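Local structure of sortase B (Listeria monocytogenes serovar 1/2a, 5JCV) at residues A82-Y87 against I161-C166; I20-I25 against V94-F99; Y57-T60 against L64-N67. The protein is the sortase domain of a membrane transpeptidase that cleaves the C-terminal sorting signal of surface proteins and, through a thioester intermediate, attaches them covalently to the cell wall. One frame throughout, in Å; residues are numbered along the deposited sequence.

In the fold
From the N terminus, contact 2 opens first, at the 20-25 turn between strands 14-19 and 26-30. Contact 3 opens and closes within the loop between strands 53-55 and 67-72, nested inside the longer excursion that contact 2 closes at 94-99. Before that closure, contact 1 opens at the 3-10 turns of 82-87; it closes only on strand 160-165, so contacts 1 and 2 cross along the chain. They also touch in space, through D83 with E24 and Y87 with H96, and join both loops to the same sheet. Contact 3 lies on the opposite side of the chain's centre from contact 2 and leads into strand 67-72, the neighbour of strand 160-165.

Contact 1: A82-Y87 against I161-C166; sequences ADLRKY and ITLSTC
L84 reaches from the 3-10 turns of 82-87 to L163, S164 and T165 on the strand, and every approach within 4.5 Å across the segments is made by its CD1 or CD2. Its CB is directed toward the strand but makes no close approach to it. From there chi1 of -70° puts CG opposite the carbonyl carbon and beside the backbone N. At the tip the two methyls divide the work. CD1 lies against the backbone, with the carbonyl carbon C of L163 at 3.9 Å and the amide N of S164 at the same distance from CD1; it also touches L163 CB, 3.9 Å away. Further along the strand, CD1 comes to 4.2 Å from T165 CG2. CD2 turns instead to the other leucine, meeting L163 CD1 at 4.1 Å. The two leucine side chains run at about a right angle to one another, so they meet crosswise, not side by side.

No hydrogen bond spans the two segments; the interface is apolar and buried. Polar ends are satisfied around it. S164, whose CB points away from L84, bonds through OG to T165 O at 2.8 Å and also to Y124 OH, while T165 OG1 is held by the backbone N of M177. The L84 turn is itself braced by Y87 N bonding to L84 O at 3.1 Å. I25 of the loop after strand 14-19 and M177 of strand 176-182 also pack on L84, and I70 of strand 67-72 packs on L163.

The strand runs TLSTC from T162 to C166, matching the TLXTC signature of sortases. C166 is probably the nucleophile that forms the thioester, as in relatives, and L84 packs against the last residues of the strand that leads to it, in the sortase beta-barrel.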
loop_
_atom_site.group_PDB
_atom_site.type_symbol
_atom_site.label_atom_id
_atom_site.label_comp_id
_atom_site.label_asym_id
_atom_site.label_seq_id
_atom_site.Cartn_x
_atom_site.Cartn_y
_atom_site.Cartn_z
ATOM N N ALA A 82 -18.502 16.080 -5.250
ATOM C CA ALA A 82 -19.636 16.761 -5.911
ATOM C C ALA A 82 -20.059 16.062 -7.195
ATOM O O ALA A 82 -21.260 16.070 -7.538
ATOM C CB ALA A 82 -19.335 18.230 -6.184
ATOM N N ASP A 83 -19.107 15.455 -7.932
ATOM C CA ASP A 83 -19.474 14.861 -9.230
ATOM C C ASP A 83 -20.264 13.546 -9.142
ATOM O O ASP A 83 -20.763 13.062 -10.166
ATOM C CB ASP A 83 -18.252 14.712 -10.148
ATOM C CG ASP A 83 -17.904 16.024 -10.881
ATOM O OD1 ASP A 83 -18.716 17.005 -10.842
ATOM O OD2 ASP A 83 -16.793 16.071 -11.471
ATOM N N LEU A 84 -20.440 12.988 -7.948
ATOM C CA LEU A 84 -21.263 11.764 -7.795
ATOM C C LEU A 84 -22.696 11.974 -8.338
ATOM O O LEU A 84 -23.337 11.041 -8.865
ATOM C CB LEU A 84 -21.304 11.286 -6.303
ATOM C CG LEU A 84 -20.027 10.693 -5.684
ATOM C CD1 LEU A 84 -20.251 9.977 -4.353
ATOM C CD2 LEU A 84 -19.422 9.732 -6.673
ATOM N N ARG A 85 -23.181 13.208 -8.235
ATOM C CA ARG A 85 -24.521 13.561 -8.702
ATOM C C ARG A 85 -24.691 13.403 -10.223
ATOM O O ARG A 85 -25.819 13.343 -10.735
ATOM C CB ARG A 85 -24.850 14.996 -8.275
ATOM C CG ARG A 85 -24.032 16.000 -9.095
ATOM C CD ARG A 85 -24.320 17.469 -8.810
ATOM N NE ARG A 85 -23.472 18.338 -9.610
ATOM C CZ ARG A 85 -23.531 19.671 -9.596
ATOM N NH1 ARG A 85 -24.430 20.313 -8.839
ATOM N NH2 ARG A 85 -22.700 20.368 -10.370
ATOM N N LYS A 86 -23.591 13.353 -10.970
ATOM C CA LYS A 86 -23.725 13.105 -12.424
ATOM C C LYS A 86 -24.437 11.776 -12.737
ATOM O O LYS A 86 -25.099 11.619 -13.784
ATOM C CB LYS A 86 -22.368 13.113 -13.108
ATOM C CG LYS A 86 -21.628 14.455 -13.116
ATOM C CD LYS A 86 -20.245 14.263 -13.743
ATOM C CE LYS A 86 -19.497 15.565 -13.933
ATOM N NZ LYS A 86 -19.884 16.240 -15.211
ATOM N N TYR A 87 -24.321 10.825 -11.829
ATOM C CA TYR A 87 -25.011 9.574 -11.966
ATOM C C TYR A 87 -26.548 9.644 -11.888
ATOM O O TYR A 87 -27.178 8.638 -12.136
ATOM C CB TYR A 87 -24.422 8.516 -10.975
ATOM C CG TYR A 87 -23.106 7.965 -11.464
ATOM C CD1 TYR A 87 -23.089 7.056 -12.481
ATOM C CD2 TYR A 87 -21.889 8.366 -10.928
ATOM C CE1 TYR A 87 -21.903 6.541 -12.984
ATOM C CE2 TYR A 87 -20.679 7.868 -11.434
ATOM C CZ TYR A 87 -20.700 6.949 -12.479
ATOM O OH TYR A 87 -19.544 6.366 -13.037
ATOM N N ILE A 161 -18.535 -1.903 -3.315
ATOM C CA ILE A 161 -17.937 -0.665 -2.878
ATOM C C ILE A 161 -18.999 0.427 -3.013
ATOM O O ILE A 161 -19.778 0.427 -3.969
ATOM C CB ILE A 161 -16.627 -0.359 -3.607
ATOM C CG1 ILE A 161 -16.194 1.093 -3.400
ATOM C CG2 ILE A 161 -16.753 -0.656 -5.066
ATOM C CD1 ILE A 161 -14.726 1.338 -3.631
ATOM N N THR A 162 -19.051 1.305 -1.998
ATOM C CA THR A 162 -20.047 2.360 -1.898
ATOM C C THR A 162 -19.297 3.669 -1.890
ATOM O O THR A 162 -18.374 3.875 -1.065
ATOM C CB THR A 162 -20.862 2.255 -0.582
ATOM O OG1 THR A 162 -21.475 0.969 -0.489
ATOM C CG2 THR A 162 -21.951 3.287 -0.519
ATOM N N LEU A 163 -19.673 4.546 -2.815
ATOM C CA LEU A 163 -19.203 5.894 -2.780
ATOM C C LEU A 163 -20.326 6.775 -2.211
ATOM O O LEU A 163 -21.462 6.703 -2.657
ATOM C CB LEU A 163 -18.808 6.321 -4.181
ATOM C CG LEU A 163 -17.783 5.478 -4.908
ATOM C CD1 LEU A 163 -17.469 6.153 -6.204
ATOM C CD2 LEU A 163 -16.471 5.251 -4.182
ATOM N N SER A 164 -20.003 7.608 -1.231
ATOM C CA SER A 164 -21.018 8.467 -0.587
ATOM C C SER A 164 -20.489 9.821 -0.205
ATOM O O SER A 164 -19.359 9.940 0.309
ATOM C CB SER A 164 -21.486 7.802 0.683
ATOM O OG SER A 164 -22.461 8.557 1.392
ATOM N N THR A 165 -21.304 10.846 -0.415
ATOM C CA THR A 165 -20.970 12.164 0.074
ATOM C C THR A 165 -21.224 12.126 1.577
ATOM O O THR A 165 -21.896 11.234 2.065
ATOM C CB THR A 165 -21.773 13.303 -0.613
ATOM O OG1 THR A 165 -23.176 13.134 -0.403
ATOM C CG2 THR A 165 -21.518 13.323 -2.142
ATOM N N CYS A 166 -20.680 13.096 2.282
ATOM C CA CYS A 166 -20.730 13.189 3.734
ATOM C C CYS A 166 -20.487 14.668 4.044
ATOM O O CYS A 166 -19.406 15.169 3.726
ATOM C CB CYS A 166 -19.568 12.370 4.349
ATOM S SG CYS A 166 -19.858 12.005 6.088
#

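Contact 2: I20-I25 against V94-F99; sequences IIDTEI and VAHPTF
The H96 imidazole and the D22 carboxylate meet edge-on, their planes 85° apart. D22 OD2 sits at the ring's edge, practically in its plane, and receives a hydrogen bond from H96 NE2 at 2.8 Å with an N-H...O angle of 157°. On the aspartate side, the oxygen is approached from its anti side and somewhat out of the carboxylate plane. F92 stacks its ring on H96, and its carbonyl O takes the bond from ND1. With carbonyl and carboxylate partners for its two nitrogens, the imidazole is fixed in rotation, and the pair of acceptors would favour a protonated ring. The I21 carbonyl O comes to 3.6 Å from H96 CD2 at an oblique approach.

The second flat group, the F99 ring, is met obliquely by I20. The closest touch is at the root of the side chain, where I20 CG1 lies 3.5 Å from F99 CB. Since F99 holds CG between its backbone N and carbonyl carbon (chi1 63°), the ring leads away from the 20-25 segment, and I20 touches the base of the side chain.

D22 is presented by a type II turn from I20 to T23, with D22 at its third position. T23 OG1 donates to I20 O at 2.8 Å; it also accepts from I25 N, at 2.8 Å from T23 OG1, which makes an ST turn. At the base of the loop, I20 N bonds to I25 O at 2.8 Å.

The turn joins strands 14-19 and 26-30, while H96 lies in the short link from helix 90-95 to strand 98-102, and F99 is on that strand. L163 of strand 160-165 packs on both I20 and F99, and Y87 OH bonds to H96 O.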
loop_
_atom_site.group_PDB
_atom_site.type_symbol
_atom_site.label_atom_id
_atom_site.label_comp_id
_atom_site.label_asym_id
_atom_site.label_seq_id
_atom_site.Cartn_x
_atom_site.Cartn_y
_atom_site.Cartn_z
ATOM N N ILE A 20 -12.816 8.408 -11.528
ATOM C CA ILE A 20 -13.971 8.231 -12.382
ATOM C C ILE A 20 -13.772 9.166 -13.587
ATOM O O ILE A 20 -13.613 10.377 -13.440
ATOM C CB ILE A 20 -15.295 8.551 -11.667
ATOM C CG1 ILE A 20 -15.439 7.747 -10.388
ATOM C CG2 ILE A 20 -16.479 8.305 -12.619
ATOM C CD1 ILE A 20 -16.687 8.125 -9.623
ATOM N N ILE A 21 -13.711 8.571 -14.768
ATOM C CA ILE A 21 -13.505 9.296 -16.033
ATOM C C ILE A 21 -14.556 10.392 -16.225
ATOM O O ILE A 21 -15.716 10.194 -15.889
ATOM C CB ILE A 21 -13.576 8.284 -17.226
ATOM C CG1 ILE A 21 -12.437 7.233 -17.136
ATOM C CG2 ILE A 21 -13.518 8.981 -18.570
ATOM C CD1 ILE A 21 -11.036 7.802 -17.120
ATOM N N ASP A 22 -14.159 11.526 -16.792
ATOM C CA ASP A 22 -15.061 12.675 -17.073
ATOM C C ASP A 22 -15.623 13.285 -15.786
ATOM O O ASP A 22 -16.734 13.777 -15.761
ATOM C CB ASP A 22 -16.195 12.288 -18.039
ATOM C CG ASP A 22 -15.661 11.722 -19.382
ATOM O OD1 ASP A 22 -14.537 12.045 -19.796
ATOM O OD2 ASP A 22 -16.370 10.958 -20.034
ATOM N N THR A 23 -14.852 13.237 -14.703
ATOM C CA THR A 23 -15.218 13.954 -13.467
ATOM C C THR A 23 -13.978 14.525 -12.864
ATOM O O THR A 23 -12.891 14.255 -13.354
ATOM C CB THR A 23 -15.900 13.060 -12.430
ATOM O OG1 THR A 23 -14.923 12.232 -11.770
ATOM C CG2 THR A 23 -16.966 12.203 -13.083
ATOM N N GLU A 24 -14.125 15.290 -11.789
ATOM C CA GLU A 24 -12.972 15.728 -11.036
ATOM C C GLU A 24 -12.457 14.619 -10.154
ATOM O O GLU A 24 -11.452 14.822 -9.518
ATOM C CB GLU A 24 -13.307 16.941 -10.144
ATOM C CG GLU A 24 -13.783 18.150 -10.923
ATOM C CD GLU A 24 -13.601 19.475 -10.178
ATOM O OE1 GLU A 24 -12.953 19.533 -9.125
ATOM O OE2 GLU A 24 -14.179 20.485 -10.640
ATOM N N ILE A 25 -13.156 13.479 -10.063
ATOM C CA ILE A 25 -12.847 12.472 -9.031
ATOM C C ILE A 25 -11.665 11.623 -9.514
ATOM O O ILE A 25 -11.814 10.721 -10.358
ATOM C CB ILE A 25 -14.032 11.552 -8.715
ATOM C CG1 ILE A 25 -15.153 12.387 -8.131
ATOM C CG2 ILE A 25 -13.592 10.481 -7.693
ATOM C CD1 ILE A 25 -16.488 11.684 -8.086
ATOM N N VAL A 94 -25.043 5.461 -18.386
ATOM C CA VAL A 94 -24.902 4.517 -19.488
ATOM C C VAL A 94 -23.479 4.599 -20.060
ATOM O O VAL A 94 -22.815 3.584 -20.282
ATOM C CB VAL A 94 -25.942 4.778 -20.603
ATOM C CG1 VAL A 94 -25.643 3.923 -21.842
ATOM C CG2 VAL A 94 -27.348 4.502 -20.089
ATOM N N ALA A 95 -23.022 5.815 -20.292
ATOM C CA ALA A 95 -21.658 6.035 -20.733
ATOM C C ALA A 95 -20.580 5.739 -19.642
ATOM O O ALA A 95 -19.396 5.706 -19.944
ATOM C CB ALA A 95 -21.520 7.459 -21.257
ATOM N N HIS A 96 -20.943 5.545 -18.381
ATOM C CA HIS A 96 -19.898 5.288 -17.367
ATOM C C HIS A 96 -20.324 4.212 -16.385
ATOM O O HIS A 96 -20.318 4.424 -15.196
ATOM C CB HIS A 96 -19.527 6.581 -16.628
ATOM C CG HIS A 96 -19.070 7.678 -17.530
ATOM N ND1 HIS A 96 -19.945 8.549 -18.147
ATOM C CD2 HIS A 96 -17.830 8.036 -17.936
ATOM C CE1 HIS A 96 -19.260 9.400 -18.894
ATOM N NE2 HIS A 96 -17.974 9.107 -18.783
ATOM N N PRO A 97 -20.629 3.015 -16.894
ATOM C CA PRO A 97 -21.053 1.926 -16.017
ATOM C C PRO A 97 -19.998 1.460 -14.990
ATOM O O PRO A 97 -20.322 0.666 -14.107
ATOM C CB PRO A 97 -21.402 0.796 -17.019
ATOM C CG PRO A 97 -20.526 1.047 -18.219
ATOM C CD PRO A 97 -20.231 2.541 -18.242
ATOM N N THR A 98 -18.751 1.933 -15.079
ATOM C CA THR A 98 -17.706 1.479 -14.149
ATOM C C THR A 98 -16.754 2.582 -13.737
ATOM O O THR A 98 -16.539 3.564 -14.464
ATOM C CB THR A 98 -16.771 0.362 -14.778
ATOM O OG1 THR A 98 -15.879 0.964 -15.728
ATOM C CG2 THR A 98 -17.570 -0.737 -15.481
ATOM N N PHE A 99 -16.115 2.385 -12.595
ATOM C CA PHE A 99 -14.991 3.228 -12.217
ATOM C C PHE A 99 -13.844 2.364 -11.694
ATOM O O PHE A 99 -14.010 1.152 -11.516
ATOM C CB PHE A 99 -15.420 4.294 -11.198
ATOM C CG PHE A 99 -15.903 3.756 -9.894
ATOM C CD1 PHE A 99 -15.039 3.603 -8.825
ATOM C CD2 PHE A 99 -17.237 3.426 -9.715
ATOM C CE1 PHE A 99 -15.488 3.088 -7.628
ATOM C CE2 PHE A 99 -17.697 2.931 -8.507
ATOM C CZ PHE A 99 -16.828 2.760 -7.459
#

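Contact 3: Y57-T60 against L64-N67; sequences YRNT and LDKN
N59 and D65 bring their CA atoms to 6.5 Å as the chain doubles back between them, both segments lying outside regular strand geometry apart from the start of a strand at N67. The N59 amide does the reaching: chi1 of -58° sets CG beside the backbone N, and ND2 of N59 comes to 3.0 Å from the backbone N67 O. That bond is weak, bent to 125° at the hydrogen. The amide's other end is better served, N59 OD1 taking the backbone N of I69, so the one side chain straddles the beginning of strand 67-72.

D65 comes in obliquely against N59, carboxylate and amide planes 58° apart. Its OD2 lies 3.3 Å from N59 CA and accepts from N61 N in the connecting turn. The other oxygen uses a water: water 1 donates to D65 OD1 at 2.6 Å and to R58 O at 3.0 Å, and accepts from T60 N at 3.1 Å. One water thus satisfies two backbone groups of the first segment and bridges them to the carboxylate of the second.

The whole loop lies between strands 53-55 and 67-72. R58 forms a salt bridge with D56 at its start, while K66 pairs by backbone with I160 at the start of strand 160-165. N67 rests against Y138 of helix 132-145, and N59 O receives Q31 NE2 from just beyond strand 26-30.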
loop_
_atom_site.group_PDB
_atom_site.type_symbol
_atom_site.label_atom_id
_atom_site.label_comp_id
_atom_site.label_asym_id
_atom_site.label_seq_id
_atom_site.Cartn_x
_atom_site.Cartn_y
_atom_site.Cartn_z
ATOM N N TYR A 57 -13.409 3.933 8.457
ATOM C CA TYR A 57 -12.465 3.330 9.398
ATOM C C TYR A 57 -12.767 1.876 9.729
ATOM O O TYR A 57 -11.875 1.141 10.176
ATOM C CB TYR A 57 -12.442 4.111 10.702
ATOM C CG TYR A 57 -13.596 3.779 11.671
ATOM C CD1 TYR A 57 -13.502 2.727 12.619
ATOM C CD2 TYR A 57 -14.750 4.559 11.683
ATOM C CE1 TYR A 57 -14.555 2.481 13.518
ATOM C CE2 TYR A 57 -15.781 4.319 12.565
ATOM C CZ TYR A 57 -15.696 3.285 13.474
ATOM O OH TYR A 57 -16.789 3.104 14.319
ATOM N N ARG A 58 -14.018 1.465 9.560
ATOM C CA ARG A 58 -14.381 0.061 9.758
ATOM C C ARG A 58 -13.901 -0.902 8.661
ATOM O O ARG A 58 -13.991 -2.103 8.852
ATOM C CB ARG A 58 -15.898 -0.069 9.888
ATOM C CG ARG A 58 -16.484 0.620 11.118
ATOM C CD ARG A 58 -18.011 0.652 11.048
ATOM N NE ARG A 58 -18.458 1.487 9.920
ATOM C CZ ARG A 58 -19.669 1.461 9.352
ATOM N NH1 ARG A 58 -20.616 0.639 9.767
ATOM N NH2 ARG A 58 -19.938 2.274 8.327
ATOM N N ASN A 59 -13.444 -0.400 7.512
ATOM C CA ASN A 59 -13.088 -1.280 6.385
ATOM C C ASN A 59 -11.599 -1.441 6.330
ATOM O O ASN A 59 -10.887 -0.522 5.886
ATOM C CB ASN A 59 -13.545 -0.737 5.033
ATOM C CG ASN A 59 -15.037 -0.512 4.964
ATOM O OD1 ASN A 59 -15.467 0.543 4.552
ATOM N ND2 ASN A 59 -15.826 -1.500 5.332
ATOM N N THR A 60 -11.145 -2.604 6.795
ATOM C CA THR A 60 -9.712 -2.936 6.926
ATOM C C THR A 60 -9.346 -4.289 6.324
ATOM O O THR A 60 -8.271 -4.751 6.542
ATOM C CB THR A 60 -9.335 -2.961 8.393
ATOM O OG1 THR A 60 -10.268 -3.815 9.061
ATOM C CG2 THR A 60 -9.447 -1.548 8.978
ATOM N N LEU A 64 -12.635 -9.746 2.628
ATOM C CA LEU A 64 -13.781 -10.199 3.393
ATOM C C LEU A 64 -14.839 -9.118 3.565
ATOM O O LEU A 64 -16.020 -9.453 3.696
ATOM C CB LEU A 64 -13.346 -10.763 4.771
ATOM C CG LEU A 64 -12.842 -12.232 4.846
ATOM C CD1 LEU A 64 -11.664 -12.467 3.932
ATOM C CD2 LEU A 64 -12.463 -12.623 6.269
ATOM N N ASP A 65 -14.445 -7.843 3.620
ATOM C CA ASP A 65 -15.446 -6.742 3.779
ATOM C C ASP A 65 -16.438 -6.834 2.659
ATOM O O ASP A 65 -16.047 -6.747 1.464
ATOM C CB ASP A 65 -14.778 -5.386 3.721
ATOM C CG ASP A 65 -13.965 -5.096 4.942
ATOM O OD1 ASP A 65 -14.150 -5.821 5.917
ATOM O OD2 ASP A 65 -13.100 -4.188 4.912
ATOM N N LYS A 66 -17.704 -7.051 3.011
ATOM C CA LYS A 66 -18.731 -7.168 1.989
ATOM C C LYS A 66 -18.991 -5.785 1.383
ATOM O O LYS A 66 -19.262 -5.696 0.205
ATOM C CB LYS A 66 -20.028 -7.823 2.517
ATOM C CG LYS A 66 -20.005 -9.378 2.664
ATOM C CD LYS A 66 -19.965 -10.150 1.306
ATOM C CE LYS A 66 -20.530 -11.582 1.432
ATOM N NZ LYS A 66 -20.622 -12.331 0.144
ATOM N N ASN A 67 -18.844 -4.717 2.173
ATOM C CA ASN A 67 -19.197 -3.345 1.758
ATOM C C ASN A 67 -18.175 -2.348 2.274
ATOM O O ASN A 67 -18.141 -2.028 3.453
ATOM C CB ASN A 67 -20.607 -2.970 2.231
ATOM C CG ASN A 67 -21.048 -1.523 1.826
ATOM O OD1 ASN A 67 -21.893 -0.881 2.503
ATOM N ND2 ASN A 67 -20.488 -1.010 0.759
HETATM O O HOH W 1 -13.043 -4.787 7.975
#